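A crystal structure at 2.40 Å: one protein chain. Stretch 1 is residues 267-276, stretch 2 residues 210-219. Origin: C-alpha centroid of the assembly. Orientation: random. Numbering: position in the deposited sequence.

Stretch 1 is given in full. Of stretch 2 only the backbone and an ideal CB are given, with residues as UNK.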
# COMPACT_ATOMS: atom_id res chain seq x y z
N LYS A 267 -23.22 -6.02 -13.12
CA LYS A 267 -23.86 -5.20 -12.10
C LYS A 267 -22.83 -4.33 -11.37
O LYS A 267 -23.09 -3.15 -11.11
CB LYS A 267 -24.62 -6.09 -11.12
CG LYS A 267 -25.63 -5.40 -10.19
CD LYS A 267 -26.62 -4.47 -10.91
CE LYS A 267 -27.78 -5.22 -11.57
NZ LYS A 267 -28.56 -4.31 -12.47
N LEU A 268 -21.66 -4.89 -11.06
CA LEU A 268 -20.63 -4.11 -10.37
C LEU A 268 -20.15 -2.93 -11.19
O LEU A 268 -19.89 -1.85 -10.64
CB LEU A 268 -19.44 -5.00 -10.02
CG LEU A 268 -19.62 -5.87 -8.78
CD1 LEU A 268 -18.52 -6.94 -8.68
CD2 LEU A 268 -19.68 -4.98 -7.57
N LYS A 269 -19.98 -3.11 -12.51
CA LYS A 269 -19.57 -2.00 -13.36
C LYS A 269 -20.55 -0.85 -13.27
O LYS A 269 -20.16 0.30 -13.04
CB LYS A 269 -19.45 -2.45 -14.81
CG LYS A 269 -18.94 -1.33 -15.71
CD LYS A 269 -19.07 -1.66 -17.18
CE LYS A 269 -18.25 -0.70 -18.03
NZ LYS A 269 -18.37 -0.94 -19.51
N THR A 270 -21.83 -1.16 -13.44
CA THR A 270 -22.96 -0.25 -13.29
C THR A 270 -22.85 0.67 -12.08
O THR A 270 -23.32 1.81 -12.13
CB THR A 270 -24.23 -1.10 -13.24
OG1 THR A 270 -24.61 -1.45 -14.57
CG2 THR A 270 -25.37 -0.39 -12.58
N LEU A 271 -22.20 0.20 -11.00
CA LEU A 271 -22.15 0.90 -9.71
C LEU A 271 -20.98 1.87 -9.57
O LEU A 271 -21.01 2.73 -8.67
CB LEU A 271 -22.07 -0.12 -8.58
CG LEU A 271 -23.40 -0.61 -7.99
CD1 LEU A 271 -24.35 -1.14 -9.05
CD2 LEU A 271 -23.13 -1.68 -6.96
N PHE A 272 -19.95 1.77 -10.40
CA PHE A 272 -18.78 2.64 -10.22
C PHE A 272 -19.05 4.12 -10.55
O PHE A 272 -18.59 5.00 -9.81
CB PHE A 272 -17.62 2.12 -11.07
CG PHE A 272 -16.32 2.85 -10.84
CD1 PHE A 272 -15.71 2.84 -9.58
CD2 PHE A 272 -15.71 3.54 -11.89
CE1 PHE A 272 -14.50 3.52 -9.38
CE2 PHE A 272 -14.50 4.21 -11.69
CZ PHE A 272 -13.89 4.19 -10.44
N PRO A 273 -19.78 4.46 -11.63
CA PRO A 273 -20.04 5.89 -11.91
C PRO A 273 -20.76 6.62 -10.79
O PRO A 273 -20.47 7.80 -10.55
CB PRO A 273 -20.89 5.84 -13.19
CG PRO A 273 -20.46 4.58 -13.87
CD PRO A 273 -20.30 3.61 -12.73
N ILE A 274 -21.70 5.97 -10.10
CA ILE A 274 -22.35 6.62 -8.97
C ILE A 274 -21.32 6.96 -7.91
O ILE A 274 -21.39 8.02 -7.27
CB ILE A 274 -23.48 5.74 -8.40
CG1 ILE A 274 -24.16 4.89 -9.49
CG2 ILE A 274 -24.48 6.62 -7.66
CD1 ILE A 274 -25.20 3.85 -8.99
N TYR A 275 -20.33 6.09 -7.72
CA TYR A 275 -19.36 6.35 -6.66
C TYR A 275 -18.34 7.39 -7.10
O TYR A 275 -18.10 8.37 -6.39
CB TYR A 275 -18.66 5.07 -6.23
CG TYR A 275 -17.40 5.37 -5.42
CD1 TYR A 275 -17.48 5.96 -4.15
CD2 TYR A 275 -16.13 5.09 -5.94
CE1 TYR A 275 -16.33 6.23 -3.41
CE2 TYR A 275 -14.98 5.37 -5.22
CZ TYR A 275 -15.08 5.93 -3.96
OH TYR A 275 -13.92 6.22 -3.28
N LEU A 276 -17.75 7.20 -8.28
CA LEU A 276 -16.74 8.13 -8.75
C LEU A 276 -17.28 9.56 -8.82
O LEU A 276 -16.60 10.50 -8.40
CB LEU A 276 -16.21 7.69 -10.11
CG LEU A 276 -15.11 8.67 -10.53
CD1 LEU A 276 -13.79 7.92 -10.68
CD2 LEU A 276 -15.49 9.44 -11.81
N UNK A 210 -5.87 -0.31 -1.51
CA UNK A 210 -6.77 0.47 -0.64
C UNK A 210 -8.16 0.65 -1.23
O UNK A 210 -8.50 0.07 -2.28
CB UNK A 210 -6.16 1.85 -0.36
N UNK A 211 -8.93 1.53 -0.58
CA UNK A 211 -10.31 1.82 -0.97
C UNK A 211 -11.10 0.52 -1.15
O UNK A 211 -11.87 0.37 -2.11
CB UNK A 211 -10.34 2.64 -2.26
N UNK A 212 -10.92 -0.42 -0.20
CA UNK A 212 -11.33 -1.81 -0.42
C UNK A 212 -12.81 -1.93 -0.77
O UNK A 212 -13.19 -2.62 -1.72
CB UNK A 212 -11.03 -2.65 0.82
N UNK A 213 -13.67 -1.24 -0.02
CA UNK A 213 -15.10 -1.32 -0.29
C UNK A 213 -15.50 -0.74 -1.65
O UNK A 213 -16.59 -1.04 -2.13
CB UNK A 213 -15.87 -0.59 0.82
N UNK A 214 -14.65 0.09 -2.30
CA UNK A 214 -14.96 0.54 -3.66
C UNK A 214 -14.11 -0.14 -4.73
O UNK A 214 -14.30 0.15 -5.92
CB UNK A 214 -14.77 2.06 -3.76
N UNK A 215 -13.20 -1.03 -4.37
CA UNK A 215 -12.33 -1.62 -5.38
C UNK A 215 -13.01 -2.69 -6.25
O UNK A 215 -12.47 -3.02 -7.31
CB UNK A 215 -11.11 -2.23 -4.69
N UNK A 216 -14.18 -3.22 -5.84
CA UNK A 216 -14.90 -4.18 -6.68
C UNK A 216 -15.55 -3.53 -7.90
O UNK A 216 -15.46 -4.07 -9.01
CB UNK A 216 -15.97 -4.89 -5.85
N UNK A 217 -16.29 -2.44 -7.69
CA UNK A 217 -16.90 -1.74 -8.83
C UNK A 217 -15.84 -1.18 -9.76
O UNK A 217 -16.01 -1.22 -10.99
CB UNK A 217 -17.81 -0.61 -8.34
N UNK A 218 -14.76 -0.65 -9.21
CA UNK A 218 -13.72 -0.10 -10.06
C UNK A 218 -13.07 -1.19 -10.90
O UNK A 218 -12.75 -0.98 -12.08
CB UNK A 218 -12.67 0.62 -9.22
N UNK A 219 -12.91 -2.38 -10.32
CA UNK A 219 -12.25 -3.47 -11.05
C UNK A 219 -13.11 -3.99 -12.19
O UNK A 219 -12.59 -4.35 -13.25
CB UNK A 219 -11.91 -4.62 -10.10

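Position 210 has nothing of the helix 267-276 within 5.5 Å of its CB, so this contact sets no rule there; the residue is Thr210.

Position 211 has positive phi and psi (49/44), a left-handed backbone that Gly, Asn and Asp tolerate best. Its CB points toward the other stretch, 5.2 Å from Tyr275 OH, a gap that a short polar side chain could span. Asn meets both demands, and Asn211 is found: its ND2 donates to Tyr275 OH at 3.0 Å, nearly straight at 167°.

Positions 212 and 213 have no part of the facing helix near their CB atoms. Many residues would serve; they are Leu212 and Glu213.

At 214 the CB points toward the partner and lies 3.6 Å from Tyr275 CE2, over the ring. A modest side chain that can lie flat on an aromatic face suits, whether aliphatic or amide. Asn214 takes the place. Its CB sits 4.0 Å from the centroid of the Tyr275 ring, a CH-pi contact, and its ND2 comes within 3.2 Å of Tyr275 CZ over the same face. That ND2 gives its hydrogen bond to Asn211 OD1 at 2.8 Å, so the two amides are joined to each other while both touch the tyrosine.

Position 215 points away, leaving the choice to other surroundings; it is Ala215.

At 216 the CB points sideways, 4.1 Å from Leu268 CD2. An apolar residue could extend the contact, but a polar one could use just its CB here and turn elsewhere. Asp216 does the latter: its CB packs on Leu268 CD2 at 4.1 Å, and its carboxylate leads away to partners elsewhere in the structure.

Position 217 is the tightest point between the backbones, its CA 4.7 Å from the CA of Leu268. The CB points toward the other helix, 3.3 Å from Leu268 O and 3.8 Å from Phe272 N, which favours Gly, Ala or Ser. Ser217 is small enough for this close approach: its CA also makes a CH···O contact with Leu268 O at 3.5 Å, and its OG lies 3.5 Å from Phe272 CD1, at the ring edge.

At 218 the CB points sideways yet stands a tight 3.4 Å from Phe272 CE1, so a small residue, Ala or Gly, fits most readily. Ala218 lays its CA over the phenylalanine face, 3.9 Å from the ring centroid.

Position 219 points away and makes no contact here, so size is not limited by this partner; it is Tyr219.

Stretch 2 210-219: TNLENADSAY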
# COMPACT_ATOMS: atom_id res chain seq x y z
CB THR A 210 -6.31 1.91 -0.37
OG1 THR A 210 -5.67 2.49 -1.52
CG2 THR A 210 -5.54 2.04 0.89
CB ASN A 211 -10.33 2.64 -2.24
CG ASN A 211 -11.52 3.56 -2.34
OD1 ASN A 211 -12.49 3.41 -1.60
ND2 ASN A 211 -11.44 4.55 -3.25
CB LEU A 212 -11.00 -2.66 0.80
CG LEU A 212 -9.49 -2.78 0.93
CD1 LEU A 212 -9.12 -3.55 2.17
CD2 LEU A 212 -8.94 -3.41 -0.33
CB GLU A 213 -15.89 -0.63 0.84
CG GLU A 213 -15.70 0.88 0.96
CD GLU A 213 -14.52 1.25 1.83
OE1 GLU A 213 -13.60 0.40 1.90
OE2 GLU A 213 -14.49 2.37 2.41
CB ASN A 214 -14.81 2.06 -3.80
CG ASN A 214 -15.79 2.82 -2.91
OD1 ASN A 214 -17.00 2.75 -3.11
ND2 ASN A 214 -15.26 3.53 -1.91
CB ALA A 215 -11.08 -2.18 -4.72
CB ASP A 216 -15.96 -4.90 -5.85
CG ASP A 216 -15.38 -5.97 -4.95
OD1 ASP A 216 -14.45 -6.69 -5.41
OD2 ASP A 216 -15.84 -6.07 -3.79
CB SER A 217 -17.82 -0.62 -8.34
OG SER A 217 -17.09 0.31 -7.54
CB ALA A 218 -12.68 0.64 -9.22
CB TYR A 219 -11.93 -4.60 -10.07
CG TYR A 219 -10.88 -5.59 -10.57
CD1 TYR A 219 -11.26 -6.73 -11.25
CD2 TYR A 219 -9.53 -5.35 -10.38
CE1 TYR A 219 -10.31 -7.65 -11.70
CE2 TYR A 219 -8.56 -6.25 -10.83
CZ TYR A 219 -8.97 -7.41 -11.49
OH TYR A 219 -8.04 -8.33 -11.95
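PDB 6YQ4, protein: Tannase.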